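Local coordinates for protein xyloglucan-specific endo-beta-1,4-glucanase BoGH9A (Bacteroides ovatus, PDB 6DHT) that cleaves the beta-1,4-glucan backbone of xyloglucan internally, releasing xyloglucan oligosaccharides, as a family 9 endo-glucanase of a gut bacterium, at residues I369-P373 and N446-S450; A412-I416 and V462-N466. Numbering follows the deposited sequence.

Contact 1 (I369-P373 and N446-S450); sequences IYTAP and NQGVS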
loop_
_atom_site.group_PDB
_atom_site.type_symbol
_atom_site.label_atom_id
_atom_site.label_comp_id
_atom_site.label_asym_id
_atom_site.label_seq_id
_atom_site.Cartn_x
_atom_site.Cartn_y
_atom_site.Cartn_z
ATOM N N ILE A 369 11.739 10.483 -15.866
ATOM C CA ILE A 369 12.491 9.829 -14.796
ATOM C C ILE A 369 11.558 8.837 -14.071
ATOM O O ILE A 369 10.336 8.960 -14.180
ATOM C CB ILE A 369 12.997 10.910 -13.833
ATOM C CG1 ILE A 369 14.043 10.360 -12.865
ATOM C CG2 ILE A 369 11.832 11.535 -13.080
ATOM C CD1 ILE A 369 14.639 11.431 -11.947
ATOM N N TYR A 370 12.117 7.842 -13.380
ATOM C CA TYR A 370 11.307 6.953 -12.545
ATOM C C TYR A 370 11.177 7.546 -11.132
ATOM O O TYR A 370 12.166 7.992 -10.553
ATOM C CB TYR A 370 11.911 5.552 -12.440
ATOM C CG TYR A 370 11.072 4.654 -11.577
ATOM C CD1 TYR A 370 10.035 3.902 -12.123
ATOM C CD2 TYR A 370 11.279 4.592 -10.196
ATOM C CE1 TYR A 370 9.235 3.107 -11.321
ATOM C CE2 TYR A 370 10.485 3.799 -9.401
ATOM C CZ TYR A 370 9.462 3.067 -9.954
ATOM O OH TYR A 370 8.652 2.255 -9.185
ATOM N N THR A 371 9.954 7.555 -10.604
ATOM C CA THR A 371 9.698 7.907 -9.202
ATOM C C THR A 371 8.785 6.830 -8.657
ATOM O O THR A 371 7.997 6.262 -9.392
ATOM C CB THR A 371 9.001 9.261 -9.064
ATOM O OG1 THR A 371 7.823 9.272 -9.867
ATOM C CG2 THR A 371 9.919 10.385 -9.511
ATOM N N ALA A 372 8.890 6.547 -7.362
ATOM C CA ALA A 372 8.093 5.489 -6.750
ATOM C C ALA A 372 6.620 5.852 -6.831
ATOM O O ALA A 372 6.268 7.043 -6.903
ATOM C CB ALA A 372 8.510 5.308 -5.293
ATOM N N PRO A 373 5.741 4.839 -6.808
ATOM C CA PRO A 373 4.303 5.118 -6.845
ATOM C C PRO A 373 3.792 5.831 -5.590
ATOM O O PRO A 373 4.329 5.629 -4.499
ATOM C CB PRO A 373 3.687 3.714 -7.012
ATOM C CG PRO A 373 4.690 2.791 -6.409
ATOM C CD PRO A 373 6.030 3.395 -6.757
ATOM N N ASN A 446 7.383 1.594 -0.849
ATOM C CA ASN A 446 7.308 1.772 -2.305
ATOM C C ASN A 446 8.692 1.862 -2.940
ATOM O O ASN A 446 8.866 1.533 -4.116
ATOM C CB ASN A 446 6.375 2.927 -2.681
ATOM C CG ASN A 446 4.951 2.553 -2.486
ATOM O OD1 ASN A 446 4.633 1.374 -2.339
ATOM N ND2 ASN A 446 4.082 3.542 -2.403
ATOM N N GLN A 447 9.688 2.261 -2.172
ATOM C CA GLN A 447 11.077 2.098 -2.617
ATOM C C GLN A 447 11.409 0.612 -2.765
ATOM O O GLN A 447 11.985 0.183 -3.772
ATOM C CB GLN A 447 12.015 2.753 -1.602
ATOM C CG GLN A 447 13.459 2.782 -1.936
ATOM C CD GLN A 447 14.208 3.501 -0.845
ATOM O OE1 GLN A 447 14.652 2.886 0.117
ATOM N NE2 GLN A 447 14.260 4.816 -0.936
ATOM N N GLY A 448 11.008 -0.181 -1.774
ATOM C CA GLY A 448 11.117 -1.629 -1.851
ATOM C C GLY A 448 10.439 -2.232 -3.066
ATOM O O GLY A 448 11.015 -3.079 -3.734
ATOM N N VAL A 449 9.207 -1.815 -3.337
ATOM C CA VAL A 449 8.464 -2.300 -4.505
ATOM C C VAL A 449 9.258 -1.977 -5.779
ATOM O O VAL A 449 9.374 -2.819 -6.682
ATOM C CB VAL A 449 7.057 -1.674 -4.567
ATOM C CG1 VAL A 449 6.353 -2.029 -5.878
ATOM C CG2 VAL A 449 6.196 -2.137 -3.416
ATOM N N SER A 450 9.764 -0.753 -5.872
ATOM C CA SER A 450 10.564 -0.306 -7.018
ATOM C C SER A 450 11.809 -1.182 -7.196
ATOM O O SER A 450 12.157 -1.605 -8.323
ATOM C CB SER A 450 10.925 1.161 -6.883
ATOM O OG SER A 450 9.782 1.959 -6.731
#
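Segment 446-450 is part of a helix. The extended loop 369-373 runs up to it, and Tyr-370, Ala-372 and Pro-373 make the contact. Asn-446 comes first. Its ND2 donates a weak hydrogen bond to Pro-373 O (3.0 Å, with an N-H...O angle of 125°), and its CG packs 3.9 Å from Pro-373 CG. Ala-372 fills the space beside this residue, with its CB 4.1 Å from Asn-446 CB. Ser-450, one turn after Asn-446, is the polar centre. Tyr-370 OH donates to Ser-450 OG at 2.7 Å, and Ser-450 OG donates in turn to Asn-446 O at 2.8 Å. The two bonds form a chain from the tyrosine hydroxyl through the serine to a helix carbonyl, which also accepts Ser-450 N. This is loop-to-helix packing in the family 9 catalytic domain, away from its sites. Helix 379-386 touches Tyr-370 and Pro-373, Tyr-411 of helix 395-416 meets the Tyr-370 ring edge-to-face, and helices 176-192 and 551-567 cover Asn-446 and Val-449.

Contact 2 (A412-I416 and V462-N466); sequences ADKVI and VYLTN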
loop_
_atom_site.group_PDB
_atom_site.type_symbol
_atom_site.label_atom_id
_atom_site.label_comp_id
_atom_site.label_asym_id
_atom_site.label_seq_id
_atom_site.Cartn_x
_atom_site.Cartn_y
_atom_site.Cartn_z
ATOM N N ALA A 412 17.075 2.920 -9.109
ATOM C CA ALA A 412 17.414 1.830 -8.196
ATOM C C ALA A 412 18.878 1.895 -7.786
ATOM O O ALA A 412 19.221 1.707 -6.626
ATOM C CB ALA A 412 17.115 0.490 -8.815
ATOM N N ASP A 413 19.753 2.168 -8.740
ATOM C CA ASP A 413 21.175 2.236 -8.438
ATOM C C ASP A 413 21.456 3.353 -7.453
ATOM O O ASP A 413 22.292 3.198 -6.554
ATOM C CB ASP A 413 21.993 2.448 -9.715
ATOM C CG ASP A 413 21.957 1.250 -10.632
ATOM O OD1 ASP A 413 21.580 0.149 -10.184
ATOM O OD2 ASP A 413 22.325 1.395 -11.822
ATOM N N LYS A 414 20.756 4.466 -7.591
ATOM C CA LYS A 414 20.949 5.600 -6.694
ATOM C C LYS A 414 20.448 5.259 -5.284
ATOM O O LYS A 414 21.098 5.567 -4.285
ATOM C CB LYS A 414 20.235 6.834 -7.238
ATOM C CG LYS A 414 20.753 8.161 -6.696
ATOM C CD LYS A 414 20.054 9.363 -7.354
ATOM C CE LYS A 414 20.288 9.416 -8.863
ATOM N NZ LYS A 414 21.739 9.421 -9.220
ATOM N N VAL A 415 19.304 4.596 -5.209
ATOM C CA VAL A 415 18.702 4.233 -3.928
ATOM C C VAL A 415 19.601 3.306 -3.114
ATOM O O VAL A 415 19.667 3.446 -1.881
ATOM C CB VAL A 415 17.311 3.559 -4.160
ATOM C CG1 VAL A 415 16.862 2.727 -2.948
ATOM C CG2 VAL A 415 16.274 4.589 -4.527
ATOM N N ILE A 416 20.290 2.370 -3.760
ATOM C CA ILE A 416 21.026 1.332 -3.033
ATOM C C ILE A 416 22.456 1.754 -2.709
ATOM O O ILE A 416 23.169 1.063 -1.973
ATOM C CB ILE A 416 21.056 -0.021 -3.753
ATOM C CG1 ILE A 416 21.815 0.051 -5.080
ATOM C CG2 ILE A 416 19.629 -0.541 -3.987
ATOM C CD1 ILE A 416 22.124 -1.279 -5.671
ATOM N N VAL A 462 21.147 -7.976 -6.132
ATOM C CA VAL A 462 21.368 -6.841 -5.238
ATOM C C VAL A 462 20.102 -5.994 -5.053
ATOM O O VAL A 462 19.840 -5.476 -3.975
ATOM C CB VAL A 462 22.573 -5.982 -5.721
ATOM C CG1 VAL A 462 22.279 -5.310 -7.046
ATOM C CG2 VAL A 462 22.991 -4.983 -4.678
ATOM N N TYR A 463 19.304 -5.851 -6.103
ATOM C CA TYR A 463 18.102 -5.045 -5.964
ATOM C C TYR A 463 17.100 -5.727 -5.014
ATOM O O TYR A 463 16.476 -5.065 -4.178
ATOM C CB TYR A 463 17.476 -4.881 -7.334
ATOM C CG TYR A 463 18.288 -4.079 -8.337
ATOM C CD1 TYR A 463 18.803 -2.833 -8.038
ATOM C CD2 TYR A 463 18.501 -4.576 -9.611
ATOM C CE1 TYR A 463 19.509 -2.107 -8.964
ATOM C CE2 TYR A 463 19.188 -3.854 -10.547
ATOM C CZ TYR A 463 19.691 -2.633 -10.232
ATOM O OH TYR A 463 20.394 -1.914 -11.171
ATOM N N LEU A 464 16.943 -7.032 -5.154
ATOM C CA LEU A 464 16.039 -7.795 -4.300
ATOM C C LEU A 464 16.534 -7.817 -2.851
ATOM O O LEU A 464 15.750 -7.682 -1.914
ATOM C CB LEU A 464 15.851 -9.198 -4.855
ATOM C CG LEU A 464 14.849 -10.073 -4.122
ATOM C CD1 LEU A 464 13.487 -9.423 -4.174
ATOM C CD2 LEU A 464 14.814 -11.447 -4.728
ATOM N N THR A 465 17.846 -7.956 -2.676
ATOM C CA THR A 465 18.433 -7.955 -1.353
ATOM C C THR A 465 18.065 -6.669 -0.650
ATOM O O THR A 465 17.727 -6.672 0.556
ATOM C CB THR A 465 19.954 -8.092 -1.466
ATOM O OG1 THR A 465 20.255 -9.390 -1.957
ATOM C CG2 THR A 465 20.618 -7.955 -0.111
ATOM N N ASN A 466 18.130 -5.551 -1.363
ATOM C CA ASN A 466 17.796 -4.269 -0.787
ATOM C C ASN A 466 16.297 -4.084 -0.483
ATOM O O ASN A 466 15.924 -3.383 0.454
ATOM C CB ASN A 466 18.388 -3.134 -1.635
ATOM C CG ASN A 466 19.852 -2.901 -1.315
ATOM O OD1 ASN A 466 20.152 -2.234 -0.332
ATOM N ND2 ASN A 466 20.745 -3.435 -2.129
#
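This is a helix-helix contact in the mainly helical catalytic domain of family 9, which has the (alpha/alpha)6-barrel fold. Segment 412-416 belongs to helix 395-416 and segment 462-466 to helix 461-474. The axes of the two segments cross at 52° and approach to 10.7 Å, so side chains, not backbones, make the contact.

Apolar packing accounts for most of it. Ile-416 is the central residue and points toward the other helix. Its CD1 lies 3.9 Å from Val-462 CG2 and 4.3 Å from Tyr-463 CE1. Its CG2 meets Asn-466 CG at 3.6 Å, so the amide group also lends surface to the packing. One turn earlier, Ala-412 brings its small CB to 3.5 Å from Tyr-463 CE1. The small side chain leaves room for the ring between the helices. Leu-464 turns off this interface and packs on Leu-564 and Leu-567 of helix 551-567.

Polar contacts lie beside this patch. Asp-413 is exposed, and Tyr-463 reaches across to it from a buried position. The CA-to-CB bonds of both point sideways, but their tips meet. Asn-466 is tied to its own helix. Its ND2 donates to Val-462 O at 2.9 Å, and its OD1 accepts from Arg-469. The contact is structural packing, away from the active-site residues and metal ions. The one hydrogen bond between the segments runs from Tyr-463 OH to Asp-413 OD1, at 2.6 Å.

In the fold
Both contacts lie on the same side of the chain's centre, their own centres about 11 Å apart. Contact 1 is nearer the middle, about 12 Å from the chain centre to its own centre, and is buried. Contact 2 is about 20 Å out and only partly buried. Their segments are on different elements, but each contact is also packed by a helix of the other: Tyr-411 of helix 395-416 touches Tyr-370 and Ser-450, and Leu-451 of helix 439-458 touches Ile-416. The contacts meet where Gln-447 CD packs 3.5 Å from Val-415 CG1. Each has a tyrosine hydroxyl donor. In the interior it meets a neutral serine, whereas nearer the surface it meets an exposed carboxylate.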